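Local coordinates for protocatechuate decarboxylase (Klebsiella pneumoniae, PDB 5O3M), which catalyses the decarboxylation of 3,4-dihydroxybenzoic acid (protocatechuate) to catechol as a member of the UbiD family, whose enzymes depend on prenylated flavin, at residues A[431-434]-A[435-439]; A[483-487]-A[488-492]. All blocks are in the same frame, centred on the assembly; numbering follows the deposited sequence.

Contact 1: A[431-434]-A[435-439]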
loop_
_atom_site.group_PDB
_atom_site.type_symbol
_atom_site.label_atom_id
_atom_site.label_comp_id
_atom_site.label_asym_id
_atom_site.label_seq_id
_atom_site.Cartn_x
_atom_site.Cartn_y
_atom_site.Cartn_z
ATOM N N ASP A 431 -0.675 -1.450 29.813
ATOM C CA ASP A 431 -0.161 -0.086 29.733
ATOM C C ASP A 431 1.208 -0.061 29.070
ATOM O O ASP A 431 1.520 0.833 28.268
ATOM C CB ASP A 431 -0.076 0.519 31.138
ATOM C CG ASP A 431 -1.393 1.087 31.621
ATOM O OD1 ASP A 431 -2.410 1.009 30.892
ATOM O OD2 ASP A 431 -1.413 1.629 32.743
ATOM N N ASP A 432 2.046 -1.030 29.405
ATOM C CA ASP A 432 3.419 -1.013 28.937
ATOM C C ASP A 432 3.503 -1.494 27.490
ATOM O O ASP A 432 4.330 -0.995 26.723
ATOM C CB ASP A 432 4.263 -1.864 29.882
ATOM C CG ASP A 432 5.699 -1.365 30.032
ATOM O OD1 ASP A 432 6.568 -2.240 30.191
ATOM O OD2 ASP A 432 5.961 -0.135 30.001
ATOM N N ILE A 433 2.646 -2.446 27.109
ATOM C CA ILE A 433 2.491 -2.815 25.702
ATOM C C ILE A 433 2.115 -1.595 24.869
ATOM O O ILE A 433 2.755 -1.295 23.862
ATOM C CB ILE A 433 1.440 -3.930 25.548
ATOM C CG1 ILE A 433 1.855 -5.203 26.313
ATOM C CG2 ILE A 433 1.170 -4.209 24.070
ATOM C CD1 ILE A 433 0.710 -6.239 26.462
ATOM N N LEU A 434 1.068 -0.875 25.270
ATOM C CA LEU A 434 0.691 0.329 24.533
ATOM C C LEU A 434 1.821 1.362 24.509
ATOM O O LEU A 434 1.949 2.127 23.544
ATOM C CB LEU A 434 -0.591 0.924 25.131
ATOM C CG LEU A 434 -1.837 0.093 24.770
ATOM C CD1 LEU A 434 -3.076 0.515 25.529
ATOM C CD2 LEU A 434 -2.122 0.128 23.230
ATOM N N TRP A 435 2.642 1.411 25.556
ATOM C CA TRP A 435 3.789 2.313 25.553
ATOM C C TRP A 435 4.777 1.924 24.464
ATOM O O TRP A 435 5.352 2.788 23.794
ATOM C CB TRP A 435 4.471 2.306 26.926
ATOM C CG TRP A 435 5.780 3.043 26.962
ATOM C CD1 TRP A 435 5.958 4.389 27.105
ATOM C CD2 TRP A 435 7.092 2.478 26.817
ATOM N NE1 TRP A 435 7.298 4.691 27.079
ATOM C CE2 TRP A 435 8.014 3.536 26.898
ATOM C CE3 TRP A 435 7.575 1.174 26.644
ATOM C CZ2 TRP A 435 9.403 3.335 26.813
ATOM C CZ3 TRP A 435 8.950 0.975 26.546
ATOM C CH2 TRP A 435 9.848 2.058 26.631
ATOM N N ALA A 436 4.998 0.623 24.272
ATOM C CA ALA A 436 5.909 0.216 23.213
ATOM C C ALA A 436 5.307 0.503 21.845
ATOM O O ALA A 436 6.044 0.817 20.901
ATOM C CB ALA A 436 6.264 -1.270 23.347
ATOM N N MET A 437 3.973 0.411 21.733
ATOM C CA MET A 437 3.248 0.780 20.527
ATOM C C MET A 437 3.250 2.273 20.287
ATOM O O MET A 437 2.836 2.708 19.208
ATOM C CB MET A 437 1.800 0.309 20.611
ATOM C CG MET A 437 1.641 -1.144 20.967
ATOM S SD MET A 437 0.281 -1.845 20.018
ATOM C CE MET A 437 1.135 -2.036 18.468
ATOM N N THR A 438 3.674 3.066 21.265
ATOM C CA THR A 438 3.638 4.518 21.137
ATOM C C THR A 438 5.006 5.130 20.840
ATOM O O THR A 438 5.114 6.043 20.004
ATOM C CB THR A 438 3.054 5.110 22.424
ATOM O OG1 THR A 438 1.747 4.560 22.636
ATOM C CG2 THR A 438 2.996 6.655 22.378
ATOM N N THR A 439 6.065 4.639 21.481
ATOM C CA THR A 439 7.387 5.245 21.358
ATOM C C THR A 439 8.372 4.390 20.567
ATOM O O THR A 439 9.476 4.859 20.287
ATOM C CB THR A 439 7.976 5.546 22.758
ATOM O OG1 THR A 439 8.253 4.319 23.446
ATOM C CG2 THR A 439 7.006 6.378 23.618
#
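Asp-432 and Trp-435 sit one turn apart on helix 430-439 and send their side chains out the same way, carboxylate and indole planes only 14° from parallel. OD2 of Asp-432 comes to 3.9 Å from CE3 of Trp-435, while the carbonyl oxygen of Asp-432 lies in the plane of the indole at its edge. With CG anti to the backbone N (chi1 171°), the indole projects outward alongside the Asp-432 side chain, and CB stays closest to that oxygen. OD2 of Asp-432 forms a salt bridge with Arg-495, which also makes a cation-pi contact with Trp-435; OD1 accepts from Asp-426 N. Trp-435 NE1 donates to the carbonyl of Pro-311 of the second subunit.

Among the backbone bonds, Met-437 N to Ile-433 O (3.0 Å) is a regular i to i+4 helix bond. The next carbonyl meets a side chain: OG1 of Thr-438 donates to Leu-434 O at 2.6 Å, a threonine hydroxyl turned back on its own helix near the C-terminal end.

Apolar contact is looser. CG2 of Ile-433 approaches CG of Met-437 at 4.4 Å, and CD2 of Leu-434 is 4.5 Å from the Met-437 sulfur SD. Compact apolar Ile-433 and Ala-436 suit the sheet side, meeting Ile-419 and Val-421; Leu-434 faces Ser-430 of the second subunit.

The helix thus joins apolar packing on its own sheet to polar, aromatic groups at a subunit interface, where Arg-495 probably offsets the negative charge of buried Asp-432.

Contact 2: A[483-487]-A[488-492]. With 9JE (pentane-1,5-diol), chain H.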
loop_
_atom_site.group_PDB
_atom_site.type_symbol
_atom_site.label_atom_id
_atom_site.label_comp_id
_atom_site.label_asym_id
_atom_site.label_seq_id
_atom_site.Cartn_x
_atom_site.Cartn_y
_atom_site.Cartn_z
ATOM N N CYS A 483 7.203 -3.696 17.716
ATOM C CA CYS A 483 7.565 -2.635 18.646
ATOM C C CYS A 483 8.911 -2.908 19.325
ATOM O O CYS A 483 9.165 -2.440 20.437
ATOM C CB CYS A 483 6.443 -2.444 19.671
ATOM S SG CYS A 483 4.753 -2.297 18.873
ATOM N N THR A 484 9.785 -3.676 18.669
ATOM C CA THR A 484 11.172 -3.797 19.103
ATOM C C THR A 484 11.984 -2.634 18.531
ATOM O O THR A 484 11.733 -2.169 17.414
ATOM C CB THR A 484 11.767 -5.146 18.675
ATOM O OG1 THR A 484 11.911 -5.200 17.245
ATOM C CG2 THR A 484 10.833 -6.295 19.121
ATOM N N VAL A 485 12.923 -2.137 19.324
ATOM C CA VAL A 485 13.818 -1.079 18.852
ATOM C C VAL A 485 14.706 -1.643 17.744
ATOM O O VAL A 485 15.265 -2.747 17.902
ATOM C CB VAL A 485 14.668 -0.539 20.017
ATOM C CG1 VAL A 485 15.650 0.512 19.523
ATOM C CG2 VAL A 485 13.780 0.001 21.156
ATOM N N PRO A 486 14.848 -0.963 16.599
ATOM C CA PRO A 486 15.800 -1.424 15.578
ATOM C C PRO A 486 17.197 -1.574 16.165
ATOM O O PRO A 486 17.683 -0.698 16.880
ATOM C CB PRO A 486 15.749 -0.312 14.518
ATOM C CG PRO A 486 14.374 0.321 14.684
ATOM C CD PRO A 486 14.117 0.248 16.182
ATOM N N TRP A 487 17.851 -2.693 15.842
ATOM C CA TRP A 487 19.152 -2.994 16.431
ATOM C C TRP A 487 20.084 -1.778 16.412
ATOM O O TRP A 487 20.718 -1.444 17.421
ATOM C CB TRP A 487 19.792 -4.179 15.703
ATOM C CG TRP A 487 21.239 -4.347 16.097
ATOM C CD1 TRP A 487 22.332 -3.906 15.405
ATOM C CD2 TRP A 487 21.740 -4.950 17.300
ATOM N NE1 TRP A 487 23.483 -4.202 16.098
ATOM C CE2 TRP A 487 23.151 -4.839 17.264
ATOM C CE3 TRP A 487 21.134 -5.571 18.403
ATOM C CZ2 TRP A 487 23.969 -5.342 18.279
ATOM C CZ3 TRP A 487 21.949 -6.067 19.419
ATOM C CH2 TRP A 487 23.355 -5.948 19.350
ATOM N N ALA A 488 20.156 -1.086 15.279
ATOM C CA ALA A 488 21.150 -0.029 15.116
ATOM C C ALA A 488 20.889 1.174 16.013
ATOM O O ALA A 488 21.808 1.956 16.264
ATOM C CB ALA A 488 21.189 0.415 13.645
ATOM N N LEU A 489 19.664 1.340 16.500
ATOM C CA LEU A 489 19.270 2.518 17.261
ATOM C C LEU A 489 19.156 2.260 18.769
ATOM O O LEU A 489 18.749 3.161 19.512
ATOM C CB LEU A 489 17.941 3.041 16.721
ATOM C CG LEU A 489 17.948 3.144 15.188
ATOM C CD1 LEU A 489 16.552 3.429 14.623
ATOM C CD2 LEU A 489 18.981 4.215 14.730
ATOM N N LYS A 490 19.515 1.064 19.242
ATOM C CA LYS A 490 19.187 0.686 20.621
ATOM C C LYS A 490 19.782 1.642 21.653
ATOM O O LYS A 490 19.170 1.864 22.700
ATOM C CB LYS A 490 19.629 -0.750 20.864
ATOM C CG LYS A 490 18.756 -1.750 20.024
ATOM C CD LYS A 490 19.298 -3.176 20.058
ATOM C CE LYS A 490 19.358 -3.685 21.499
ATOM N NZ LYS A 490 18.038 -4.105 21.979
ATOM N N SER A 491 20.929 2.277 21.362
ATOM C CA SER A 491 21.508 3.204 22.337
ATOM C C SER A 491 20.631 4.431 22.577
ATOM O O SER A 491 20.798 5.106 23.593
ATOM C CB SER A 491 22.919 3.640 21.908
ATOM O OG SER A 491 22.860 4.504 20.780
ATOM N N HIS A 492 19.695 4.732 21.685
ATOM C CA HIS A 492 18.819 5.880 21.854
ATOM C C HIS A 492 17.536 5.548 22.608
ATOM O O HIS A 492 16.720 6.448 22.825
ATOM C CB HIS A 492 18.473 6.478 20.477
ATOM C CG HIS A 492 19.644 7.126 19.812
ATOM N ND1 HIS A 492 20.487 6.447 18.956
ATOM C CD2 HIS A 492 20.164 8.368 19.946
ATOM C CE1 HIS A 492 21.455 7.254 18.566
ATOM N NE2 HIS A 492 21.283 8.424 19.153
HETATM C C02 9JE H . 15.404 -2.032 24.195
HETATM C C03 9JE H . 16.044 -3.001 25.173
HETATM C C04 9JE H . 17.007 -2.376 26.175
HETATM C C05 9JE H . 17.195 -3.439 27.285
HETATM C C06 9JE H . 18.235 -2.964 28.292
HETATM O O01 9JE H . 16.378 -1.852 23.191
HETATM O O07 9JE H . 18.189 -1.525 28.180
HETATM O O HOH W 1 15.829 -4.320 20.185
#
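Lys-490 folds back at chi3 (59°) and chi4 (79°), and Trp-487 holds CG anti to its own N (chi1 169°); together these turns lay the lysine chain beside the indole and carry its amine on to the bound pentane-1,5-diol. The setting is a 3-10 turn in the loop after strand 475-482. Its defining i to i+3 bond runs from Leu-489 N to Pro-486 O, 2.9 Å long, with the donor well above the carbonyl plane; the following bond, Lys-490 N to Trp-487 O, is weak at 3.3 Å. Proline suits the entrance of such a turn, since it needs no N-H there and its carbonyl can still accept.

CD of Lys-490 comes within 3.4 Å of CE3 of Trp-487, meeting the ring at a slant. On the Val-485 side, methyl CG1 lies against the start of the lysine chain, 3.7 Å from Lys-490 CA, so the lysine's methylenes run between valine and tryptophan. Pro-486 adds a second apolar pair: its CG is 3.8 Å from CD1 of Leu-489, beside Tyr-466 and Glu-465 of the second subunit. Glu-398 accepts from Trp-487 N and Lys-392 donates to Val-485 O, tying the turn to neighbouring loops.

A long, amphipathic side chain is apt here, its hydrocarbon part packed and its amine left at the pocket where pentane-1,5-diol is bound in this crystal. NZ of Lys-490 donates to O01 of the diol at 3.0 Å and to a water that in turn lies 2.8 Å from Val-485 O.

Both contacts are local, but contact 1 is a buried stretch of a regular helix, whereas contact 2 is a partly exposed 3-10 turn farther from the chain centre. They meet through Cys-483, which heads contact 2 and packs on Ala-436 and Met-437 of contact 1; its SG is 3.7 Å from Met-437 CE. Both contacts also border strand 417-422, contact 1 through Ile-433 and Ala-436, contact 2 through Thr-484, and both touch the second subunit. The chemistry follows the place: in the helix, buried polar groups find protein partners, several across the interface, while at the turn Lys-490 reaches water and diol. Contact 2 lines the diol pocket; the Trp-435 side chain is about 7 Å from the ligand.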